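Local structure of shikimate 5-dehydrogenase (Mycobacterium fortuitum subsp. fortuitum DSM 46621, 4XIJ) at residues R14-L19 with W44-I49; A110-V115 with A138-V143; D189-A194 with A214-V219. The protein probably catalyses the NADP-dependent interconversion of shikimate and 3-dehydroshikimate, a step on the route to chorismate and the aromatic amino acids. One frame throughout, in Å; residues are numbered along the deposited sequence. Where two conformers were deposited one is given.

Contact 1 of 3, residues R14-L19 with W44-I49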
loop_
_atom_site.group_PDB
_atom_site.type_symbol
_atom_site.label_atom_id
_atom_site.label_comp_id
_atom_site.label_asym_id
_atom_site.label_seq_id
_atom_site.Cartn_x
_atom_site.Cartn_y
_atom_site.Cartn_z
ATOM N N ARG A 14 -15.151 16.171 -12.858
ATOM C CA ARG A 14 -15.499 15.084 -11.952
ATOM C C ARG A 14 -14.976 15.375 -10.554
ATOM O O ARG A 14 -14.152 16.259 -10.360
ATOM C CB ARG A 14 -14.930 13.767 -12.480
ATOM C CG ARG A 14 -15.421 13.375 -13.874
ATOM C CD ARG A 14 -16.944 13.217 -13.998
ATOM N NE ARG A 14 -17.511 12.162 -13.136
ATOM C CZ ARG A 14 -17.540 10.854 -13.440
ATOM N NH1 ARG A 14 -17.033 10.416 -14.586
ATOM N NH2 ARG A 14 -18.100 9.978 -12.607
ATOM N N LYS A 15 -15.501 14.649 -9.568
ATOM C CA LYS A 15 -15.140 14.817 -8.175
ATOM C C LYS A 15 -14.566 13.540 -7.600
ATOM O O LYS A 15 -15.060 12.422 -7.860
ATOM C CB LYS A 15 -16.355 15.213 -7.342
ATOM C CG LYS A 15 -17.042 16.513 -7.874
ATOM C CD LYS A 15 -18.077 17.004 -6.881
ATOM C CE LYS A 15 -17.361 17.713 -5.712
ATOM N NZ LYS A 15 -16.726 19.033 -6.108
ATOM N N ALA A 16 -13.534 13.730 -6.790
ATOM C CA ALA A 16 -12.925 12.632 -6.047
ATOM C C ALA A 16 -12.572 13.088 -4.637
ATOM O O ALA A 16 -12.599 14.295 -4.333
ATOM C CB ALA A 16 -11.669 12.076 -6.801
ATOM N N ALA A 17 -12.212 12.154 -3.776
ATOM C CA ALA A 17 -11.831 12.508 -2.415
ATOM C C ALA A 17 -11.068 11.379 -1.771
ATOM O O ALA A 17 -11.124 10.218 -2.235
ATOM C CB ALA A 17 -13.062 12.829 -1.537
ATOM N N VAL A 18 -10.401 11.718 -0.673
ATOM C CA VAL A 18 -9.912 10.697 0.269
ATOM C C VAL A 18 -10.739 10.721 1.537
ATOM O O VAL A 18 -11.064 11.782 2.059
ATOM C CB VAL A 18 -8.400 10.880 0.598
ATOM C CG1 VAL A 18 -8.054 12.273 1.243
ATOM C CG2 VAL A 18 -7.880 9.698 1.477
ATOM N N LEU A 19 -11.128 9.526 1.983
ATOM C CA LEU A 19 -11.923 9.330 3.200
ATOM C C LEU A 19 -11.101 8.644 4.281
ATOM O O LEU A 19 -10.415 7.660 4.001
ATOM C CB LEU A 19 -13.147 8.462 2.916
ATOM C CG LEU A 19 -14.080 8.782 1.756
ATOM C CD1 LEU A 19 -15.340 7.886 1.792
ATOM C CD2 LEU A 19 -14.385 10.220 1.451
ATOM N N TRP A 44 -11.113 19.040 -12.406
ATOM C CA TRP A 44 -11.495 17.971 -11.472
ATOM C C TRP A 44 -11.113 18.376 -10.059
ATOM O O TRP A 44 -10.078 19.055 -9.834
ATOM C CB TRP A 44 -10.789 16.672 -11.834
ATOM C CG TRP A 44 -11.384 15.946 -13.041
ATOM C CD1 TRP A 44 -11.990 16.496 -14.149
ATOM C CD2 TRP A 44 -11.378 14.551 -13.227
ATOM N NE1 TRP A 44 -12.398 15.494 -15.006
ATOM C CE2 TRP A 44 -12.012 14.289 -14.472
ATOM C CE3 TRP A 44 -10.902 13.475 -12.462
ATOM C CZ2 TRP A 44 -12.180 12.995 -14.967
ATOM C CZ3 TRP A 44 -11.065 12.164 -12.981
ATOM C CH2 TRP A 44 -11.725 11.948 -14.202
ATOM N N THR A 45 -11.920 17.958 -9.090
ATOM C CA THR A 45 -11.604 18.300 -7.708
ATOM C C THR A 45 -11.241 17.047 -6.901
ATOM O O THR A 45 -11.669 15.933 -7.226
ATOM C CB THR A 45 -12.764 19.030 -7.030
ATOM O OG1 THR A 45 -13.950 18.218 -7.089
ATOM C CG2 THR A 45 -13.009 20.376 -7.719
ATOM N N TYR A 46 -10.459 17.243 -5.847
ATOM C CA TYR A 46 -10.059 16.151 -4.972
ATOM C C TYR A 46 -10.008 16.674 -3.560
ATOM O O TYR A 46 -9.107 17.456 -3.239
ATOM C CB TYR A 46 -8.699 15.567 -5.393
ATOM C CG TYR A 46 -8.479 14.202 -4.821
ATOM C CD1 TYR A 46 -8.286 14.053 -3.463
ATOM C CD2 TYR A 46 -8.476 13.062 -5.631
ATOM C CE1 TYR A 46 -8.111 12.841 -2.905
ATOM C CE2 TYR A 46 -8.292 11.758 -5.060
ATOM C CZ TYR A 46 -8.112 11.696 -3.667
ATOM O OH TYR A 46 -7.885 10.551 -3.006
ATOM N N GLU A 47 -10.955 16.278 -2.725
ATOM C CA GLU A 47 -10.985 16.813 -1.380
ATOM C C GLU A 47 -10.666 15.786 -0.301
ATOM O O GLU A 47 -10.510 14.617 -0.604
ATOM C CB GLU A 47 -12.323 17.460 -1.103
ATOM C CG GLU A 47 -13.497 16.582 -1.192
ATOM C CD GLU A 47 -14.774 17.432 -1.351
ATOM O OE1 GLU A 47 -15.209 17.668 -2.500
ATOM O OE2 GLU A 47 -15.306 17.905 -0.331
ATOM N N ARG A 48 -10.504 16.282 0.928
ATOM C CA ARG A 48 -10.340 15.454 2.129
ATOM C C ARG A 48 -11.624 15.419 2.894
ATOM O O ARG A 48 -12.129 16.502 3.262
ATOM C CB ARG A 48 -9.302 16.027 3.075
ATOM C CG ARG A 48 -7.915 15.935 2.625
ATOM C CD ARG A 48 -6.918 16.607 3.679
ATOM N NE ARG A 48 -5.765 16.935 2.856
ATOM C CZ ARG A 48 -4.744 16.116 2.641
ATOM N NH1 ARG A 48 -4.686 14.936 3.252
ATOM N NH2 ARG A 48 -3.799 16.467 1.783
ATOM N N ILE A 49 -12.122 14.232 3.192
ATOM C CA ILE A 49 -13.324 14.097 4.004
ATOM C C ILE A 49 -13.047 13.237 5.220
ATOM O O ILE A 49 -12.739 12.061 5.099
ATOM C CB ILE A 49 -14.492 13.514 3.173
ATOM C CG1 ILE A 49 -14.748 14.376 1.930
ATOM C CG2 ILE A 49 -15.734 13.484 4.011
ATOM C CD1 ILE A 49 -15.733 13.774 0.895
HETATM O O HOH W 1 -14.637 20.042 -3.765
HETATM O O HOH W 2 -14.039 16.606 -4.885
#

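Contact 2 of 3, residues A110-V115 with A138-V143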
loop_
_atom_site.group_PDB
_atom_site.type_symbol
_atom_site.label_atom_id
_atom_site.label_comp_id
_atom_site.label_asym_id
_atom_site.label_seq_id
_atom_site.Cartn_x
_atom_site.Cartn_y
_atom_site.Cartn_z
ATOM N N ALA A 110 -14.631 -1.829 -5.507
ATOM C CA ALA A 110 -13.549 -1.757 -4.550
ATOM C C ALA A 110 -12.270 -2.390 -5.063
ATOM O O ALA A 110 -12.309 -3.466 -5.650
ATOM C CB ALA A 110 -13.918 -2.463 -3.265
ATOM N N ASP A 111 -11.138 -1.732 -4.829
ATOM C CA ASP A 111 -9.860 -2.339 -5.170
ATOM C C ASP A 111 -8.879 -2.042 -4.053
ATOM O O ASP A 111 -9.142 -1.187 -3.172
ATOM C CB ASP A 111 -9.333 -1.824 -6.527
ATOM C CG ASP A 111 -8.156 -2.629 -7.096
ATOM O OD1 ASP A 111 -7.873 -3.778 -6.657
ATOM O OD2 ASP A 111 -7.528 -2.109 -8.049
ATOM N N ASN A 112 -7.763 -2.751 -4.073
ATOM C CA ASN A 112 -6.703 -2.465 -3.119
ATOM C C ASN A 112 -5.406 -2.148 -3.851
ATOM O O ASN A 112 -4.746 -3.051 -4.344
ATOM C CB ASN A 112 -6.517 -3.649 -2.140
ATOM C CG ASN A 112 -5.608 -3.269 -1.001
ATOM O OD1 ASN A 112 -4.462 -2.840 -1.258
ATOM N ND2 ASN A 112 -6.097 -3.368 0.263
ATOM N N THR A 113 -5.060 -0.860 -3.961
ATOM C CA THR A 113 -3.835 -0.530 -4.652
ATOM C C THR A 113 -2.640 -0.416 -3.704
ATOM O O THR A 113 -1.533 -0.159 -4.156
ATOM C CB THR A 113 -3.957 0.770 -5.463
ATOM O OG1 THR A 113 -4.013 1.897 -4.558
ATOM C CG2 THR A 113 -5.176 0.709 -6.397
ATOM N N ASP A 114 -2.841 -0.680 -2.396
ATOM C CA ASP A 114 -1.690 -0.853 -1.492
ATOM C C ASP A 114 -0.846 -2.034 -2.014
ATOM O O ASP A 114 0.389 -2.038 -1.852
ATOM C CB ASP A 114 -2.137 -1.064 -0.034
ATOM C CG ASP A 114 -2.822 0.145 0.527
ATOM O OD1 ASP A 114 -2.333 1.256 0.300
ATOM O OD2 ASP A 114 -3.847 0.014 1.200
ATOM N N VAL A 115 -1.498 -3.019 -2.647
ATOM C CA VAL A 115 -0.763 -4.108 -3.265
ATOM C C VAL A 115 0.217 -3.576 -4.341
ATOM O O VAL A 115 1.403 -3.986 -4.404
ATOM C CB VAL A 115 -1.739 -5.138 -3.856
ATOM C CG1 VAL A 115 -1.002 -6.100 -4.705
ATOM C CG2 VAL A 115 -2.474 -5.862 -2.696
ATOM N N ALA A 138 0.439 -5.223 7.043
ATOM C CA ALA A 138 1.121 -6.460 6.646
ATOM C C ALA A 138 0.310 -7.311 5.627
ATOM O O ALA A 138 0.926 -7.924 4.758
ATOM C CB ALA A 138 1.464 -7.303 7.907
ATOM N N PRO A 139 -1.044 -7.381 5.731
ATOM C CA PRO A 139 -1.760 -8.194 4.726
ATOM C C PRO A 139 -1.510 -7.761 3.297
ATOM O O PRO A 139 -1.261 -8.622 2.451
ATOM C CB PRO A 139 -3.233 -7.996 5.102
ATOM C CG PRO A 139 -3.142 -7.838 6.664
ATOM C CD PRO A 139 -1.960 -6.921 6.794
ATOM N N ALA A 140 -1.505 -6.460 3.025
ATOM C CA ALA A 140 -1.224 -6.039 1.665
ATOM C C ALA A 140 0.179 -6.423 1.226
ATOM O O ALA A 140 0.397 -6.757 0.035
ATOM C CB ALA A 140 -1.427 -4.513 1.507
ATOM N N ALA A 141 1.146 -6.328 2.160
ATOM C CA ALA A 141 2.511 -6.726 1.843
ATOM C C ALA A 141 2.566 -8.233 1.481
ATOM O O ALA A 141 3.237 -8.612 0.519
ATOM C CB ALA A 141 3.453 -6.416 3.006
ATOM N N VAL A 142 1.868 -9.086 2.233
ATOM C CA VAL A 142 1.858 -10.532 1.959
ATOM C C VAL A 142 1.263 -10.825 0.575
ATOM O O VAL A 142 1.857 -11.563 -0.216
ATOM C CB VAL A 142 1.077 -11.295 3.036
ATOM C CG1 VAL A 142 0.848 -12.784 2.618
ATOM C CG2 VAL A 142 1.845 -11.229 4.388
ATOM N N VAL A 143 0.110 -10.206 0.267
ATOM C CA VAL A 143 -0.548 -10.471 -1.012
ATOM C C VAL A 143 0.350 -9.943 -2.155
ATOM O O VAL A 143 0.526 -10.641 -3.132
ATOM C CB VAL A 143 -1.944 -9.839 -1.042
ATOM C CG1 VAL A 143 -2.553 -9.828 -2.451
ATOM C CG2 VAL A 143 -2.905 -10.571 -0.046
#

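Contact 3 of 3, residues D189-A194 with A214-V219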
loop_
_atom_site.group_PDB
_atom_site.type_symbol
_atom_site.label_atom_id
_atom_site.label_comp_id
_atom_site.label_asym_id
_atom_site.label_seq_id
_atom_site.Cartn_x
_atom_site.Cartn_y
_atom_site.Cartn_z
ATOM N N ASP A 189 19.247 -17.028 10.140
ATOM C CA ASP A 189 19.036 -17.933 9.015
ATOM C C ASP A 189 17.983 -17.396 8.032
ATOM O O ASP A 189 18.142 -17.549 6.821
ATOM C CB ASP A 189 18.604 -19.322 9.482
ATOM C CG ASP A 189 19.742 -20.137 10.079
ATOM O OD1 ASP A 189 20.927 -19.734 9.975
ATOM O OD2 ASP A 189 19.442 -21.217 10.642
ATOM N N ALA A 190 16.914 -16.774 8.545
ATOM C CA ALA A 190 15.902 -16.178 7.663
ATOM C C ALA A 190 16.530 -15.070 6.797
ATOM O O ALA A 190 16.232 -14.950 5.600
ATOM C CB ALA A 190 14.765 -15.630 8.464
ATOM N N VAL A 191 17.385 -14.260 7.415
ATOM C CA VAL A 191 18.024 -13.187 6.673
ATOM C C VAL A 191 19.014 -13.760 5.654
ATOM O O VAL A 191 19.085 -13.289 4.507
ATOM C CB VAL A 191 18.734 -12.209 7.652
ATOM C CG1 VAL A 191 19.686 -11.274 6.884
ATOM C CG2 VAL A 191 17.661 -11.426 8.440
ATOM N N ALA A 192 19.751 -14.800 6.055
ATOM C CA ALA A 192 20.763 -15.351 5.164
ATOM C C ALA A 192 20.176 -15.891 3.864
ATOM O O ALA A 192 20.817 -15.821 2.801
ATOM C CB ALA A 192 21.550 -16.442 5.852
ATOM N N SER A 193 18.954 -16.410 3.935
ATOM C CA SER A 193 18.357 -16.978 2.725
ATOM C C SER A 193 17.344 -16.033 2.077
ATOM O O SER A 193 16.748 -16.381 1.055
ATOM C CB SER A 193 17.704 -18.337 3.035
ATOM O OG SER A 193 16.643 -18.196 3.949
ATOM N N ALA A 194 17.175 -14.841 2.637
ATOM C CA ALA A 194 16.218 -13.887 2.037
ATOM C C ALA A 194 16.757 -13.155 0.815
ATOM O O ALA A 194 17.910 -12.735 0.797
ATOM C CB ALA A 194 15.772 -12.863 3.087
ATOM N N ALA A 214 20.602 -6.266 8.031
ATOM C CA ALA A 214 21.467 -5.586 7.050
ATOM C C ALA A 214 21.798 -6.396 5.839
ATOM O O ALA A 214 21.985 -5.808 4.761
ATOM C CB ALA A 214 22.767 -5.132 7.713
ATOM N N ARG A 215 21.915 -7.716 6.000
ATOM C CA ARG A 215 22.295 -8.541 4.882
ATOM C C ARG A 215 21.164 -8.923 3.933
ATOM O O ARG A 215 21.426 -9.595 2.931
ATOM C CB ARG A 215 22.979 -9.824 5.351
ATOM C CG ARG A 215 24.428 -9.529 5.760
ATOM C CD ARG A 215 25.135 -10.772 6.324
ATOM N NE ARG A 215 25.209 -11.845 5.345
ATOM C CZ ARG A 215 25.499 -13.106 5.641
ATOM N NH1 ARG A 215 25.792 -13.452 6.894
ATOM N NH2 ARG A 215 25.511 -14.029 4.675
ATOM N N VAL A 216 19.932 -8.488 4.181
ATOM C CA VAL A 216 18.896 -8.721 3.162
ATOM C C VAL A 216 19.221 -7.850 1.942
ATOM O O VAL A 216 19.440 -6.672 2.112
ATOM C CB VAL A 216 17.514 -8.362 3.705
ATOM C CG1 VAL A 216 16.454 -8.579 2.620
ATOM C CG2 VAL A 216 17.138 -9.206 4.999
ATOM N N PRO A 217 19.326 -8.451 0.737
ATOM C CA PRO A 217 19.897 -7.678 -0.373
ATOM C C PRO A 217 19.088 -6.450 -0.794
ATOM O O PRO A 217 19.687 -5.481 -1.223
ATOM C CB PRO A 217 19.969 -8.719 -1.505
ATOM C CG PRO A 217 20.117 -10.020 -0.784
ATOM C CD PRO A 217 19.216 -9.888 0.427
ATOM N N ARG A 218 17.764 -6.525 -0.739
ATOM C CA ARG A 218 16.889 -5.437 -1.160
ATOM C C ARG A 218 15.809 -5.290 -0.117
ATOM O O ARG A 218 15.113 -6.240 0.221
ATOM C CB ARG A 218 16.313 -5.728 -2.533
ATOM C CG ARG A 218 17.431 -5.934 -3.525
ATOM C CD ARG A 218 16.892 -6.059 -4.934
ATOM N NE ARG A 218 16.269 -4.830 -5.431
ATOM C CZ ARG A 218 14.973 -4.697 -5.696
ATOM N NH1 ARG A 218 14.169 -5.725 -5.502
ATOM N NH2 ARG A 218 14.500 -3.535 -6.157
ATOM N N VAL A 219 15.672 -4.097 0.429
ATOM C CA VAL A 219 14.721 -3.839 1.501
ATOM C C VAL A 219 13.844 -2.644 1.151
ATOM O O VAL A 219 14.369 -1.553 0.878
ATOM C CB VAL A 219 15.452 -3.586 2.847
ATOM C CG1 VAL A 219 14.419 -3.224 3.926
ATOM C CG2 VAL A 219 16.258 -4.853 3.221
HETATM O O HOH W 3 21.247 -12.431 2.833
#

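Contact 1 of 3, residues R14-L19 with W44-I49
Arg14 lays the root of its side chain on the indole of Trp44 at the start of two neighbouring parallel strands, 15-20 and 45-50, which with helix 28-38 form a beta-alpha-beta unit of the mixed sheet. Its CB sits 3.6 Å from the centroid of the six-membered ring, 14° off the normal, a CH-pi contact over the face, while Arg14 CG comes to 3.4 Å from Trp44 CZ2. The guanidinium leads away, its NE hydrogen-bonded to Glu66 O, and the indole meets Tyr36 edge-to-face.

Farther along, Tyr46 turns its ring across the backbone of Ala16 and Ala17 on the side that faces helix 28-38. Ala17 CA lies above one ring face toward the rim, and Ala16 CB approaches Tyr46 CD2 at 3.5 Å. Tyr46 OH is hydrogen-bonded to Ser71 OG. On the opposite side of the sheet, Leu19 and Ile49 run side by side, with Leu19 CD2 3.7 Å from Ile49 CB; helix 56-61 packs on both. Ile49 CD1 also reaches Ala17 CB.

The backbones form a regular parallel ladder, its axes 26° apart. Arg14 O, then the N and O of Ala16 and of Val18, make the five bonds, and the last rung, Ile49 N to Val18 O at 2.9 Å, is nearly straight.

On the same side as Leu19, Lys15 bends over Thr45 and gives its NZ to OG1 at 3.1 Å. Thr45 OG1 stands between its own backbone N and carbonyl carbon (chi1 57°), where it accepts from the lysine and donates to a water at 2.7 Å. That water spends both its protons across the strands, one on Ala16 O and the other on Glu47 OE1.

Contact 2 of 3, residues A110-V115 with A138-V143
Asn112 OD1 accepts the N-H of Val115, 3.3 Å from its N, with an N-H...O angle of 141°; Ala140 CB is only loosely near, 4.4 Å from Asn112 OD1. The bond caps the start of helix 114-122 just after strand 108-111 ends, while Asn112 ND2 is tied to Ser96 O and so steadies the amide from the other end.

Across to helix 138-147 the contact is small and apolar. Ala140 CB meets Asp114 CB at 3.8 Å, methyl against methylene. One turn on from Ala140 in helix 138-147, Val143 CG1 meets Val115 CG2 at 4.0 Å, the two side chains crossing obliquely; Val115 CG2 also comes within 4.1 Å of Ala140 O. The carboxylate of Asp114 is engaged elsewhere: OD2 makes a salt bridge to Lys77, and a sulfate, probably from the crystallisation liquor, lies close to the side chain.

Helix 138-147 follows a glycine-rich turn consistent with a Rossmann-type nucleotide site. Its Val143 and the Val115 of helix 114-122 both rest on Val94 of helix 89-94, and helix 246-261 reaches Thr113 and Asp114.

Contact 3 of 3, residues D189-A194 with A214-V219
Val191 and Val216 carry the apolar part of this contact. Their side chains cross at about a right angle, and Val191 CG1 lies 3.8 Å from Val216 CG2. The same Val191 methyl, set anti to the backbone N (chi1 166°), also touches the base of Arg215, CG1 to CB 3.9 Å, so one methyl meets both consecutive residues. Ala194, which follows on from helix 187-193, adds its CB to the same valine methyl, 4.3 Å from Val216 CG2. Leu130 of strand 128-132 receives both Ala194 and Val216, which carries this small apolar cluster on to the sheet.

The polar links are indirect, since no hydrogen bond runs straight from one segment to the other. A water lies between two backbone carbonyls, 2.9 Å from Val191 O and 2.8 Å from Arg215 O, and can donate to each, though other acceptors nearby compete for its protons. Val191 O also takes the amide of Ala194 N at 3.1 Å within its own segment, so this oxygen serves both the turn and the bridging water.

Backbone and ring meet where Pro217 presses its CD to 3.2 Å from Ala194 O, a close carbon-to-oxygen approach.

Helix 187-193 belongs to the crossover that runs from the edge strand 176-181 to strand 196-199 on the far side of strand 128-132, and the contact ties it to the loop ahead of strand 218-221. That crossover, with the strand order 3-2-1-4-5-6 of this parallel sheet, is characteristic of the Rossmann-type fold.

The three contacts follow one another along the chain without overlap. Contacts 1 and 2 have centres about 22 Å apart, contacts 2 and 3 about 23 Å, and contacts 1 and 3 about 41 Å, these last two on opposite sides of the chain's centre. Contact 1 and the strand of contact 2 belong to the mixed sheet, the substrate-binding half in this family. Contact 3 lies at the parallel Rossmann-type sheet, which helix 138-147 of contact 2 also flanks. In contact 2, segment 110-115 leaves the mixed sheet and meets that helix, so it joins elements of the two halves, consistent with the family's two domains and the cleft between substrate and NADP regions.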